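PDB 4V1T: LYND from Lyngbya aestuarii, which probably uses ATP to cyclise cysteine residues of peptide substrates into thiazolines, as a YcaO-type cyclodehydratase. Local coordinates for residues 308-313 with 721-726; 205-210 with 361-366; 424-429 with 727-732; 201-206 with 312-317. All blocks are in the same frame, centred on the assembly; numbering follows the deposited sequence.

Interaction 1 (308-313 with 721-726). With ZN (zinc ion), chain K.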
loop_
_atom_site.group_PDB
_atom_site.type_symbol
_atom_site.label_atom_id
_atom_site.label_comp_id
_atom_site.label_asym_id
_atom_site.label_seq_id
_atom_site.Cartn_x
_atom_site.Cartn_y
_atom_site.Cartn_z
ATOM N N ARG B 308 -5.773 18.532 16.974
ATOM C CA ARG B 308 -4.527 19.016 17.559
ATOM C C ARG B 308 -4.755 19.440 18.998
ATOM O O ARG B 308 -5.563 20.326 19.274
ATOM C CB ARG B 308 -3.956 20.179 16.735
ATOM C CG ARG B 308 -3.864 19.871 15.245
ATOM C CD ARG B 308 -3.270 21.030 14.460
ATOM N NE ARG B 308 -1.877 21.282 14.838
ATOM C CZ ARG B 308 -1.395 22.440 15.283
ATOM N NH1 ARG B 308 -2.177 23.503 15.415
ATOM N NH2 ARG B 308 -0.106 22.540 15.588
ATOM N N SER B 309 -4.039 18.812 19.919
ATOM C CA SER B 309 -4.185 19.118 21.350
ATOM C C SER B 309 -3.762 20.544 21.665
ATOM O O SER B 309 -4.267 21.144 22.615
ATOM C CB SER B 309 -3.359 18.152 22.199
ATOM O OG SER B 309 -3.532 16.818 21.758
ATOM N N GLN B 310 -2.840 21.076 20.863
ATOM C CA GLN B 310 -2.304 22.409 21.068
ATOM C C GLN B 310 -2.983 23.444 20.181
ATOM O O GLN B 310 -2.446 24.522 19.959
ATOM C CB GLN B 310 -0.786 22.415 20.836
ATOM C CG GLN B 310 -0.324 22.312 19.386
ATOM C CD GLN B 310 -0.245 20.888 18.882
ATOM O OE1 GLN B 310 -1.142 20.074 19.116
ATOM N NE2 GLN B 310 0.833 20.576 18.173
ATOM N N CYS B 311 -4.171 23.125 19.684
ATOM C CA CYS B 311 -4.876 24.044 18.806
ATOM C C CYS B 311 -5.204 25.345 19.531
ATOM O O CYS B 311 -5.811 25.313 20.604
ATOM C CB CYS B 311 -6.165 23.418 18.286
ATOM S SG CYS B 311 -7.100 24.514 17.193
ATOM N N PRO B 312 -4.820 26.495 18.949
ATOM C CA PRO B 312 -5.161 27.789 19.570
ATOM C C PRO B 312 -6.656 28.006 19.778
ATOM O O PRO B 312 -7.025 28.807 20.614
ATOM C CB PRO B 312 -4.619 28.829 18.570
ATOM C CG PRO B 312 -4.153 28.066 17.375
ATOM C CD PRO B 312 -3.890 26.665 17.820
ATOM N N THR B 313 -7.500 27.297 19.035
ATOM C CA THR B 313 -8.943 27.527 19.083
ATOM C C THR B 313 -9.675 26.491 19.946
ATOM O O THR B 313 -10.380 26.856 20.875
ATOM C CB THR B 313 -9.536 27.505 17.661
ATOM O OG1 THR B 313 -8.788 28.385 16.825
ATOM C CG2 THR B 313 -10.975 27.939 17.661
ATOM N N THR B 721 8.937 17.455 19.511
ATOM C CA THR B 721 7.802 16.557 19.284
ATOM C C THR B 721 6.477 17.310 19.359
ATOM O O THR B 721 6.178 17.981 20.355
ATOM C CB THR B 721 7.790 15.423 20.316
ATOM O OG1 THR B 721 9.027 14.700 20.254
ATOM C CG2 THR B 721 6.631 14.467 20.060
ATOM N N ARG B 722 5.680 17.191 18.303
ATOM C CA ARG B 722 4.357 17.806 18.268
ATOM C C ARG B 722 3.324 16.737 18.613
ATOM O O ARG B 722 3.332 15.672 18.005
ATOM C CB ARG B 722 4.084 18.401 16.891
ATOM C CG ARG B 722 5.230 19.242 16.334
ATOM C CD ARG B 722 5.337 20.594 17.022
ATOM N NE ARG B 722 6.558 21.311 16.643
ATOM C CZ ARG B 722 6.770 22.607 16.862
ATOM N NH1 ARG B 722 5.844 23.360 17.453
ATOM N NH2 ARG B 722 7.908 23.161 16.484
ATOM N N PRO B 723 2.439 17.003 19.600
ATOM C CA PRO B 723 1.502 15.956 20.042
ATOM C C PRO B 723 0.563 15.454 18.951
ATOM O O PRO B 723 0.149 14.302 18.995
ATOM C CB PRO B 723 0.687 16.648 21.143
ATOM C CG PRO B 723 1.515 17.793 21.581
ATOM C CD PRO B 723 2.268 18.242 20.372
ATOM N N ASP B 724 0.215 16.316 18.003
ATOM C CA ASP B 724 -0.642 15.934 16.883
ATOM C C ASP B 724 0.114 15.093 15.842
ATOM O O ASP B 724 -0.497 14.520 14.936
ATOM C CB ASP B 724 -1.236 17.188 16.216
ATOM C CG ASP B 724 -0.168 18.147 15.706
ATOM O OD1 ASP B 724 0.910 18.222 16.328
ATOM O OD2 ASP B 724 -0.417 18.828 14.692
ATOM N N ILE B 725 1.435 15.036 15.973
ATOM C CA ILE B 725 2.281 14.215 15.105
ATOM C C ILE B 725 2.558 12.861 15.744
ATOM O O ILE B 725 2.384 11.820 15.106
ATOM C CB ILE B 725 3.623 14.914 14.817
ATOM C CG1 ILE B 725 3.390 16.221 14.055
ATOM C CG2 ILE B 725 4.568 14.003 14.042
ATOM C CD1 ILE B 725 2.789 16.044 12.674
ATOM N N GLY B 726 2.995 12.886 17.002
ATOM C CA GLY B 726 3.239 11.663 17.766
ATOM C C GLY B 726 4.684 11.218 17.685
ATOM O O GLY B 726 5.341 11.031 18.707
HETATM ZN ZN ZN K . -8.663 22.848 16.766
HETATM O O HOH W 1 1.765 20.657 14.759
HETATM O O HOH W 2 2.822 22.753 17.960
#

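Interaction 2 (205-210 with 361-366). With ZN (zinc ion), chain K.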
loop_
_atom_site.group_PDB
_atom_site.type_symbol
_atom_site.label_atom_id
_atom_site.label_comp_id
_atom_site.label_asym_id
_atom_site.label_seq_id
_atom_site.Cartn_x
_atom_site.Cartn_y
_atom_site.Cartn_z
ATOM N N ASP B 205 -9.862 24.992 12.527
ATOM C CA ASP B 205 -8.537 25.554 12.711
ATOM C C ASP B 205 -7.468 24.458 12.718
ATOM O O ASP B 205 -6.345 24.678 12.241
ATOM C CB ASP B 205 -8.478 26.359 14.014
ATOM C CG ASP B 205 -7.602 27.582 13.903
ATOM O OD1 ASP B 205 -6.721 27.611 13.025
ATOM O OD2 ASP B 205 -7.802 28.515 14.701
ATOM N N CYS B 206 -7.802 23.297 13.285
ATOM C CA CYS B 206 -6.929 22.118 13.205
ATOM C C CYS B 206 -6.592 21.798 11.747
ATOM O O CYS B 206 -5.451 21.496 11.406
ATOM C CB CYS B 206 -7.581 20.884 13.848
ATOM S SG CYS B 206 -7.810 20.943 15.636
ATOM N N LEU B 207 -7.616 21.855 10.903
ATOM C CA LEU B 207 -7.474 21.594 9.476
ATOM C C LEU B 207 -6.721 22.740 8.786
ATOM O O LEU B 207 -5.788 22.518 8.006
ATOM C CB LEU B 207 -8.858 21.401 8.850
ATOM C CG LEU B 207 -8.952 21.306 7.332
ATOM C CD1 LEU B 207 -8.275 20.050 6.822
ATOM C CD2 LEU B 207 -10.399 21.340 6.891
ATOM N N ALA B 208 -7.116 23.969 9.085
ATOM C CA ALA B 208 -6.518 25.133 8.446
ATOM C C ALA B 208 -4.998 25.145 8.624
ATOM O O ALA B 208 -4.263 25.480 7.702
ATOM C CB ALA B 208 -7.131 26.402 9.002
ATOM N N HIS B 209 -4.538 24.757 9.808
ATOM C CA HIS B 209 -3.115 24.746 10.125
ATOM C C HIS B 209 -2.353 23.798 9.190
ATOM O O HIS B 209 -1.208 24.041 8.853
ATOM C CB HIS B 209 -2.904 24.340 11.585
ATOM C CG HIS B 209 -1.507 24.532 12.080
ATOM N ND1 HIS B 209 -0.560 23.531 12.057
ATOM C CD2 HIS B 209 -0.899 25.611 12.637
ATOM C CE1 HIS B 209 0.571 23.985 12.569
ATOM N NE2 HIS B 209 0.391 25.245 12.929
ATOM N N ARG B 210 -2.993 22.714 8.777
ATOM C CA ARG B 210 -2.379 21.800 7.825
ATOM C C ARG B 210 -2.508 22.338 6.397
ATOM O O ARG B 210 -1.560 22.280 5.614
ATOM C CB ARG B 210 -3.022 20.409 7.924
ATOM C CG ARG B 210 -2.826 19.694 9.259
ATOM C CD ARG B 210 -1.380 19.259 9.453
ATOM N NE ARG B 210 -1.138 18.789 10.813
ATOM C CZ ARG B 210 -1.236 17.526 11.210
ATOM N NH1 ARG B 210 -1.572 16.567 10.360
ATOM N NH2 ARG B 210 -0.999 17.220 12.477
ATOM N N PRO B 361 -1.557 15.446 1.109
ATOM C CA PRO B 361 -1.319 16.843 0.743
ATOM C C PRO B 361 -2.420 17.792 1.203
ATOM O O PRO B 361 -2.346 18.982 0.927
ATOM C CB PRO B 361 -1.252 16.790 -0.784
ATOM C CG PRO B 361 -2.122 15.651 -1.153
ATOM C CD PRO B 361 -2.000 14.640 -0.043
ATOM N N VAL B 362 -3.423 17.265 1.909
ATOM C CA VAL B 362 -4.555 18.061 2.382
ATOM C C VAL B 362 -4.509 18.216 3.896
ATOM O O VAL B 362 -4.470 19.334 4.414
ATOM C CB VAL B 362 -5.896 17.408 1.976
ATOM C CG1 VAL B 362 -7.081 18.209 2.507
ATOM C CG2 VAL B 362 -5.972 17.264 0.461
ATOM N N THR B 363 -4.499 17.090 4.593
ATOM C CA THR B 363 -4.564 17.062 6.052
ATOM C C THR B 363 -3.257 16.599 6.691
ATOM O O THR B 363 -3.116 16.609 7.916
ATOM C CB THR B 363 -5.686 16.109 6.520
ATOM O OG1 THR B 363 -6.019 16.391 7.875
ATOM C CG2 THR B 363 -5.241 14.664 6.392
ATOM N N GLY B 364 -2.316 16.172 5.854
ATOM C CA GLY B 364 -1.087 15.566 6.333
ATOM C C GLY B 364 0.075 16.531 6.449
ATOM O O GLY B 364 -0.087 17.737 6.315
ATOM N N VAL B 365 1.255 15.975 6.693
ATOM C CA VAL B 365 2.482 16.755 6.846
ATOM C C VAL B 365 3.528 16.345 5.820
ATOM O O VAL B 365 4.535 17.022 5.676
ATOM C CB VAL B 365 3.083 16.603 8.257
ATOM C CG1 VAL B 365 2.098 17.102 9.296
ATOM C CG2 VAL B 365 3.439 15.154 8.527
ATOM N N VAL B 366 3.298 15.223 5.133
ATOM C CA VAL B 366 4.152 14.813 4.017
ATOM C C VAL B 366 3.299 14.653 2.761
ATOM O O VAL B 366 2.248 14.026 2.790
ATOM C CB VAL B 366 4.945 13.517 4.331
ATOM C CG1 VAL B 366 5.444 13.534 5.761
ATOM C CG2 VAL B 366 4.113 12.286 4.153
HETATM ZN ZN ZN K . -8.663 22.848 16.766
#

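Interaction 3 (424-429 with 727-732). With ADP (adenosine-5'-diphosphate), chain L.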
loop_
_atom_site.group_PDB
_atom_site.type_symbol
_atom_site.label_atom_id
_atom_site.label_comp_id
_atom_site.label_asym_id
_atom_site.label_seq_id
_atom_site.Cartn_x
_atom_site.Cartn_y
_atom_site.Cartn_z
ATOM N N ALA B 424 10.639 13.444 6.656
ATOM C CA ALA B 424 9.642 14.451 6.296
ATOM C C ALA B 424 8.948 14.995 7.560
ATOM O O ALA B 424 8.725 16.199 7.692
ATOM C CB ALA B 424 8.636 13.870 5.322
ATOM N N VAL B 425 8.631 14.104 8.496
ATOM C CA VAL B 425 8.031 14.510 9.764
ATOM C C VAL B 425 9.058 15.224 10.648
ATOM O O VAL B 425 8.716 16.128 11.404
ATOM C CB VAL B 425 7.450 13.303 10.522
ATOM C CG1 VAL B 425 6.911 13.724 11.879
ATOM C CG2 VAL B 425 6.353 12.647 9.704
ATOM N N GLU B 426 10.314 14.810 10.537
ATOM C CA GLU B 426 11.400 15.453 11.248
ATOM C C GLU B 426 11.509 16.919 10.825
ATOM O O GLU B 426 11.600 17.807 11.664
ATOM C CB GLU B 426 12.721 14.721 10.972
ATOM C CG GLU B 426 13.972 15.396 11.558
ATOM C CD GLU B 426 15.204 15.206 10.682
ATOM O OE1 GLU B 426 15.467 14.066 10.251
ATOM O OE2 GLU B 426 15.909 16.205 10.416
ATOM N N ARG B 427 11.505 17.158 9.519
ATOM C CA ARG B 427 11.647 18.505 9.002
ATOM C C ARG B 427 10.458 19.373 9.376
ATOM O O ARG B 427 10.624 20.541 9.713
ATOM C CB ARG B 427 11.831 18.485 7.485
ATOM C CG ARG B 427 13.075 17.737 7.017
ATOM C CD ARG B 427 14.365 18.506 7.261
ATOM N NE ARG B 427 15.538 17.648 7.071
ATOM C CZ ARG B 427 15.999 17.252 5.883
ATOM N NH1 ARG B 427 15.392 17.630 4.757
ATOM N NH2 ARG B 427 17.071 16.469 5.813
ATOM N N TYR B 428 9.258 18.810 9.344
ATOM C CA TYR B 428 8.063 19.565 9.718
ATOM C C TYR B 428 8.084 19.973 11.193
ATOM O O TYR B 428 7.794 21.115 11.533
ATOM C CB TYR B 428 6.794 18.765 9.416
ATOM C CG TYR B 428 5.556 19.327 10.097
ATOM C CD1 TYR B 428 4.809 20.330 9.502
ATOM C CD2 TYR B 428 5.151 18.859 11.344
ATOM C CE1 TYR B 428 3.690 20.854 10.124
ATOM C CE2 TYR B 428 4.032 19.377 11.980
ATOM C CZ TYR B 428 3.301 20.370 11.365
ATOM O OH TYR B 428 2.190 20.879 11.992
ATOM N N SER B 429 8.438 19.029 12.054
ATOM C CA SER B 429 8.364 19.217 13.496
ATOM C C SER B 429 9.325 20.278 14.000
ATOM O O SER B 429 9.160 20.794 15.094
ATOM C CB SER B 429 8.644 17.890 14.210
ATOM O OG SER B 429 7.630 16.935 13.922
ATOM N N LEU B 727 5.176 11.042 16.465
ATOM C CA LEU B 727 6.572 10.678 16.236
ATOM C C LEU B 727 7.504 11.663 16.917
ATOM O O LEU B 727 7.390 12.875 16.732
ATOM C CB LEU B 727 6.878 10.642 14.735
ATOM C CG LEU B 727 8.268 10.144 14.344
ATOM C CD1 LEU B 727 8.412 8.649 14.632
ATOM C CD2 LEU B 727 8.551 10.443 12.880
ATOM N N ASN B 728 8.431 11.141 17.709
ATOM C CA ASN B 728 9.361 11.985 18.438
ATOM C C ASN B 728 10.358 12.647 17.512
ATOM O O ASN B 728 10.937 11.997 16.650
ATOM C CB ASN B 728 10.096 11.177 19.500
ATOM C CG ASN B 728 9.164 10.653 20.577
ATOM O OD1 ASN B 728 8.948 9.453 20.693
ATOM N ND2 ASN B 728 8.615 11.558 21.374
ATOM N N VAL B 729 10.543 13.949 17.690
ATOM C CA VAL B 729 11.538 14.705 16.952
ATOM C C VAL B 729 12.317 15.586 17.918
ATOM O O VAL B 729 11.726 16.270 18.759
ATOM C CB VAL B 729 10.899 15.575 15.856
ATOM C CG1 VAL B 729 11.975 16.324 15.065
ATOM C CG2 VAL B 729 10.065 14.717 14.921
ATOM N N VAL B 730 13.643 15.578 17.783
ATOM C CA VAL B 730 14.509 16.405 18.628
ATOM C C VAL B 730 15.572 17.119 17.815
ATOM O O VAL B 730 15.849 16.754 16.674
ATOM C CB VAL B 730 15.240 15.575 19.688
ATOM C CG1 VAL B 730 14.252 14.884 20.619
ATOM C CG2 VAL B 730 16.149 14.558 19.017
ATOM N N LYS B 731 16.166 18.138 18.419
ATOM C CA LYS B 731 17.410 18.694 17.917
ATOM C C LYS B 731 18.438 18.561 19.020
ATOM O O LYS B 731 18.249 19.095 20.109
ATOM C CB LYS B 731 17.256 20.156 17.488
ATOM C CG LYS B 731 18.566 20.803 17.041
ATOM C CD LYS B 731 18.354 22.188 16.446
ATOM C CE LYS B 731 19.626 22.724 15.787
ATOM N NZ LYS B 731 19.903 22.060 14.476
ATOM N N VAL B 732 19.503 17.815 18.734
ATOM C CA VAL B 732 20.621 17.673 19.650
ATOM C C VAL B 732 21.706 18.684 19.291
ATOM O O VAL B 732 22.086 18.795 18.126
ATOM C CB VAL B 732 21.209 16.265 19.593
ATOM C CG1 VAL B 732 22.263 16.092 20.664
ATOM C CG2 VAL B 732 20.100 15.223 19.745
HETATM P PB ADP L . 19.829 11.242 7.421
HETATM O O1B ADP L . 19.960 12.190 8.585
HETATM O O2B ADP L . 21.140 10.862 6.795
HETATM O O3B ADP L . 18.777 11.671 6.444
HETATM P PA ADP L . 18.267 8.793 7.557
HETATM O O1A ADP L . 18.717 7.421 7.989
HETATM O O2A ADP L . 17.982 9.044 6.088
HETATM O O3A ADP L . 19.311 9.886 8.139
HETATM O "O5'" ADP L . 16.951 9.151 8.389
HETATM C "C5'" ADP L . 16.155 10.271 8.056
HETATM C "C4'" ADP L . 15.306 10.620 9.268
HETATM O "O4'" ADP L . 14.329 9.607 9.496
HETATM C "C3'" ADP L . 16.139 10.692 10.535
HETATM O "O3'" ADP L . 15.620 11.738 11.346
HETATM C "C2'" ADP L . 15.932 9.372 11.237
HETATM O "O2'" ADP L . 15.943 9.500 12.661
HETATM C "C1'" ADP L . 14.556 8.962 10.751
HETATM N N9 ADP L . 14.453 7.489 10.621
HETATM C C8 ADP L . 15.142 6.705 9.765
HETATM N N7 ADP L . 14.781 5.407 9.913
HETATM C C5 ADP L . 13.846 5.356 10.873
HETATM C C6 ADP L . 13.048 4.296 11.520
HETATM N N6 ADP L . 13.212 3.012 11.128
HETATM N N1 ADP L . 12.179 4.653 12.490
HETATM C C2 ADP L . 12.026 5.934 12.871
HETATM N N3 ADP L . 12.723 6.952 12.321
HETATM C C4 ADP L . 13.632 6.731 11.342
HETATM O O HOH W 3 6.675 15.517 16.048
#

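Interaction 4 (201-206 with 312-317). With ZN (zinc ion), chain K.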
loop_
_atom_site.group_PDB
_atom_site.type_symbol
_atom_site.label_atom_id
_atom_site.label_comp_id
_atom_site.label_asym_id
_atom_site.label_seq_id
_atom_site.Cartn_x
_atom_site.Cartn_y
_atom_site.Cartn_z
ATOM N N THR B 201 -13.882 15.697 17.412
ATOM C CA THR B 201 -13.008 15.810 16.246
ATOM C C THR B 201 -12.179 17.077 16.342
ATOM O O THR B 201 -12.378 17.895 17.243
ATOM C CB THR B 201 -13.823 15.848 14.938
ATOM O OG1 THR B 201 -14.609 17.049 14.905
ATOM C CG2 THR B 201 -14.727 14.627 14.833
ATOM N N GLY B 202 -11.258 17.248 15.402
ATOM C CA GLY B 202 -10.543 18.498 15.287
ATOM C C GLY B 202 -11.492 19.586 14.821
ATOM O O GLY B 202 -12.556 19.294 14.294
ATOM N N CYS B 203 -11.115 20.840 15.038
ATOM C CA CYS B 203 -11.906 21.973 14.571
ATOM C C CYS B 203 -11.435 22.383 13.174
ATOM O O CYS B 203 -10.525 21.765 12.604
ATOM C CB CYS B 203 -11.784 23.127 15.564
ATOM S SG CYS B 203 -10.096 23.799 15.776
ATOM N N TRP B 204 -12.057 23.410 12.605
ATOM C CA TRP B 204 -11.644 23.897 11.297
ATOM C C TRP B 204 -10.236 24.478 11.361
ATOM O O TRP B 204 -9.498 24.442 10.379
ATOM C CB TRP B 204 -12.620 24.942 10.775
ATOM C CG TRP B 204 -12.125 25.648 9.555
ATOM C CD1 TRP B 204 -12.295 25.260 8.256
ATOM C CD2 TRP B 204 -11.370 26.853 9.524
ATOM N NE1 TRP B 204 -11.681 26.161 7.414
ATOM C CE2 TRP B 204 -11.110 27.150 8.166
ATOM C CE3 TRP B 204 -10.881 27.717 10.507
ATOM C CZ2 TRP B 204 -10.394 28.280 7.770
ATOM C CZ3 TRP B 204 -10.168 28.842 10.112
ATOM C CH2 TRP B 204 -9.931 29.110 8.752
ATOM N N ASP B 205 -9.862 24.992 12.527
ATOM C CA ASP B 205 -8.537 25.554 12.711
ATOM C C ASP B 205 -7.468 24.458 12.718
ATOM O O ASP B 205 -6.345 24.678 12.241
ATOM C CB ASP B 205 -8.478 26.359 14.014
ATOM C CG ASP B 205 -7.602 27.582 13.903
ATOM O OD1 ASP B 205 -6.721 27.611 13.025
ATOM O OD2 ASP B 205 -7.802 28.515 14.701
ATOM N N CYS B 206 -7.802 23.297 13.285
ATOM C CA CYS B 206 -6.929 22.118 13.205
ATOM C C CYS B 206 -6.592 21.798 11.747
ATOM O O CYS B 206 -5.451 21.496 11.406
ATOM C CB CYS B 206 -7.581 20.884 13.848
ATOM S SG CYS B 206 -7.810 20.943 15.636
ATOM N N PRO B 312 -4.820 26.495 18.949
ATOM C CA PRO B 312 -5.161 27.789 19.570
ATOM C C PRO B 312 -6.656 28.006 19.778
ATOM O O PRO B 312 -7.025 28.807 20.614
ATOM C CB PRO B 312 -4.619 28.829 18.570
ATOM C CG PRO B 312 -4.153 28.066 17.375
ATOM C CD PRO B 312 -3.890 26.665 17.820
ATOM N N THR B 313 -7.500 27.297 19.035
ATOM C CA THR B 313 -8.943 27.527 19.083
ATOM C C THR B 313 -9.675 26.491 19.946
ATOM O O THR B 313 -10.380 26.856 20.875
ATOM C CB THR B 313 -9.536 27.505 17.661
ATOM O OG1 THR B 313 -8.788 28.385 16.825
ATOM C CG2 THR B 313 -10.975 27.939 17.661
ATOM N N CYS B 314 -9.498 25.205 19.634
ATOM C CA CYS B 314 -10.239 24.146 20.322
ATOM C C CYS B 314 -9.405 23.352 21.333
ATOM O O CYS B 314 -9.906 22.431 21.956
ATOM C CB CYS B 314 -10.847 23.187 19.295
ATOM S SG CYS B 314 -9.689 21.978 18.624
ATOM N N GLY B 315 -8.138 23.715 21.500
ATOM C CA GLY B 315 -7.242 22.970 22.379
ATOM C C GLY B 315 -6.534 23.854 23.389
ATOM O O GLY B 315 -6.995 24.955 23.697
ATOM N N ASP B 316 -5.415 23.349 23.906
ATOM C CA ASP B 316 -4.575 24.082 24.839
ATOM C C ASP B 316 -3.262 24.478 24.160
ATOM O O ASP B 316 -2.319 23.694 24.126
ATOM C CB ASP B 316 -4.297 23.235 26.085
ATOM C CG ASP B 316 -3.338 23.917 27.059
ATOM O OD1 ASP B 316 -3.211 25.166 27.028
ATOM O OD2 ASP B 316 -2.712 23.191 27.855
ATOM N N PRO B 317 -3.183 25.710 23.647
ATOM C CA PRO B 317 -2.008 26.103 22.873
ATOM C C PRO B 317 -0.735 26.305 23.695
ATOM O O PRO B 317 0.307 26.631 23.123
ATOM C CB PRO B 317 -2.445 27.419 22.229
ATOM C CG PRO B 317 -3.421 27.994 23.191
ATOM C CD PRO B 317 -4.144 26.817 23.786
HETATM ZN ZN ZN K . -8.663 22.848 16.766
#

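Interaction 1 (308-313 with 721-726)
A type I beta turn from Arg308 to Cys311, closed by Cys311 N giving its hydrogen to Arg308 O (3.2 Å), faces a single helix-like turn at 723-725, and the two backbones come nearest at Arg308 CA and Asp724 CA, 5.0 Å apart. The first turn leads into the zinc site through Cys311, one of its four cysteine ligands; the second links two strands of the YcaO domain, so the contact joins the zinc-binding loop to that domain. In the 721-726 turn, Arg722 O is gripped by both Ile725 N and Gly726 N.

Asp724 carries the contact. Its CG sits in the crowded position between backbone N and carbonyl carbon (chi1 58°), which brings the carboxylate up beside Arg308. Arg308 NE makes a nearly straight salt bridge to Asp724 OD2 (2.9 Å), with the oxygen in the guanidinium plane but the nitrogen well above that of the carboxylate. Water 1 bridges the pair, accepting from Arg308 NH2 and donating to OD2. Arg210 forms a second salt bridge to the same oxygen, which probably keeps this buried aspartate ionised.

The other oxygen, Asp724 OD1, accepts from Gln310 NE2 (3.0 Å), again from above the carboxylate; amide and carboxylate planes stand 84° apart. Gln310, bent at chi2, also lays NE2 against the ring of Pro723, 3.5 Å from its CD. Water 2 joins NE2 to Arg722 NH1, which has Glu436 as its salt-bridge partner. The amide oxygen, Gln310 OE1, is buried without a hydrogen-bond partner in the model.

Interaction 2 (205-210 with 361-366)
The guanidinium of Arg210 has the methyl Val365 CG1 over one face, 3.7 Å above the plane and displaced toward the rim, while Thr363 O meets it at the edge. That edge contact is a hydrogen bond from Arg210 NH1 to Thr363 O (2.9 Å), bent at the hydrogen to 144°. The nitrogen lies in the plane of the carbonyl, and the oxygen stays close to the plane of the guanidinium. The other terminal nitrogen, Arg210 NH2, forms a salt bridge with Asp724, so both ends of this buried charge are held and the rotation of the group is probably fixed.

In Arg210, CG is anti to the carbonyl carbon (chi1 -64°), and the chain then bends once, at chi2. Its aliphatic part therefore lies along the loop backbone, with Arg210 CG 3.4 Å from Thr363 O and Arg210 CD 3.7 Å from Gly364 O. Helix 204-213, which starts at the zinc site and carries the ligand Cys206, is thus fastened one turn further on to the loop before strand 369-371. Val362 and Thr363 offer main-chain oxygens to the arginine, since their CB atoms point away from the helix; of the loop's side chains, Val365 supplies the methyl on the face.

Earlier on the same helix, Leu207, with CG anti to the backbone N (chi1 172°), brings its CD1 to a looser 4.4 Å from Thr363 OG1. That hydroxyl is engaged by Ile304 O of strand 299-304. Val365 also packs on Val425 and Tyr428 of helix 413-429.

Interaction 3 (424-429 with 727-732)
Val729 has the most surface buried here, its two methyls packed against Glu426 and Ser429. With CG1 anti to the backbone N (chi1 -178°), that methyl reaches Glu426 O at 3.7 Å, while CG2 lies against Ser429, 3.4 Å from its OG. The seryl hydroxyl has its polar needs met elsewhere: Ser429 OG donates to Val425 O one turn back (2.9 Å) from above the carbonyl plane, and it accepts from water 3. Val425 O thus takes two hydrogens, one from this hydroxyl and one from Ser429 N.

Val425 and Leu727 make the second patch. Both chains leave the backbone with their leading carbon anti to N, and they cross obliquely so that Val425 CG1 meets Leu727 CD2 at 3.8 Å. Water 3 also donates to Leu727 O, tying the residue just before the strand to the serine across the interface.

Helix 413-429 here lies over the antiparallel sheet of the YcaO domain, the short helix and strand axes running 63° apart with a closest approach of 8.2 Å. Ala534 of the neighbouring strand 532-535 continues this floor, touching Leu727 and Val729.

Glu426 links the packing to the nucleotide site. Its side chain crosses that of Val729 at about a right angle, with Glu426 CG 4.1 Å from Val729 CG1, then bends at chi2 and carries the carboxylate away from the strand. There Glu426 OE1 accepts from the ribose hydroxyl O3' of ADP (2.6 Å), and the side chain lies about 4 Å from a bound magnesium. Ala534 O and Arg636 also hold the nucleotide by hydrogen bonds.

Interaction 4 (201-206 with 312-317)
A four-cysteine zinc site is assembled here from two CxxC motifs: Cys203 and Cys206 straddle the start of helix 204-213, and Cys314 comes from the loop that also supplies the fourth ligand, Cys311. The bonds to ZN run from Cys203 SG (2.0 Å), Cys206 SG (2.4 Å) and Cys314 SG (2.3 Å). Cys203 and Cys314 both hold their sulfur in the crowded position between backbone N and carbonyl carbon, and so approach each other from the two segments until SG lies 3.4 Å from SG. Their CB atoms also touch. Cys206 differs, its SG anti to the carbonyl carbon (chi1 -67°).

Cys203 is the N-cap of the helix and forms a capping box with Cys206. Each backbone N gives a weak bond to the sulfur of the other residue: Cys206 N to Cys203 SG, and Cys203 N to Cys206 SG, both 3.4 Å. The helix start and the metal site are therefore built from the same atoms.

Beside the metal, Thr313 OG1 donates to Asp205 OD2 over a very short 2.3 Å, the side chains crossing at about a right angle. The oxygen uses its anti lone pair, pointing away from OD1. This link ties the first turn of the helix to the residue just before Cys314, though so short a distance may partly reflect coordinate error.

Four thiolates would give the zinc cluster a net negative charge, which the N-H groups at the helix start probably moderate; with all four ligands being cysteines, the site is consistent with a structural rather than a catalytic zinc.

Overall arrangement
Interactions 1, 2 and 4 gather round the zinc, their centres 9 to 12 Å apart; interaction 3 lies 14 Å from interaction 1 and 21 Å from interaction 4, beside the nucleotide. Interactions 2 and 4 both start from helix 204-213, 4 closing first, at 312-317; interactions 1 and 4 share Pro312 and Thr313. Segments of interaction 1 alternate along the chain with those of 2 and 3; residues 721-726 lead directly into 727-732 of interaction 3. Arg210 of interaction 2 meets Asp724 of interaction 1, and Val365 packs on Val425. A continuous series of contacts thus connects the zinc site with the ADP-binding YcaO domain.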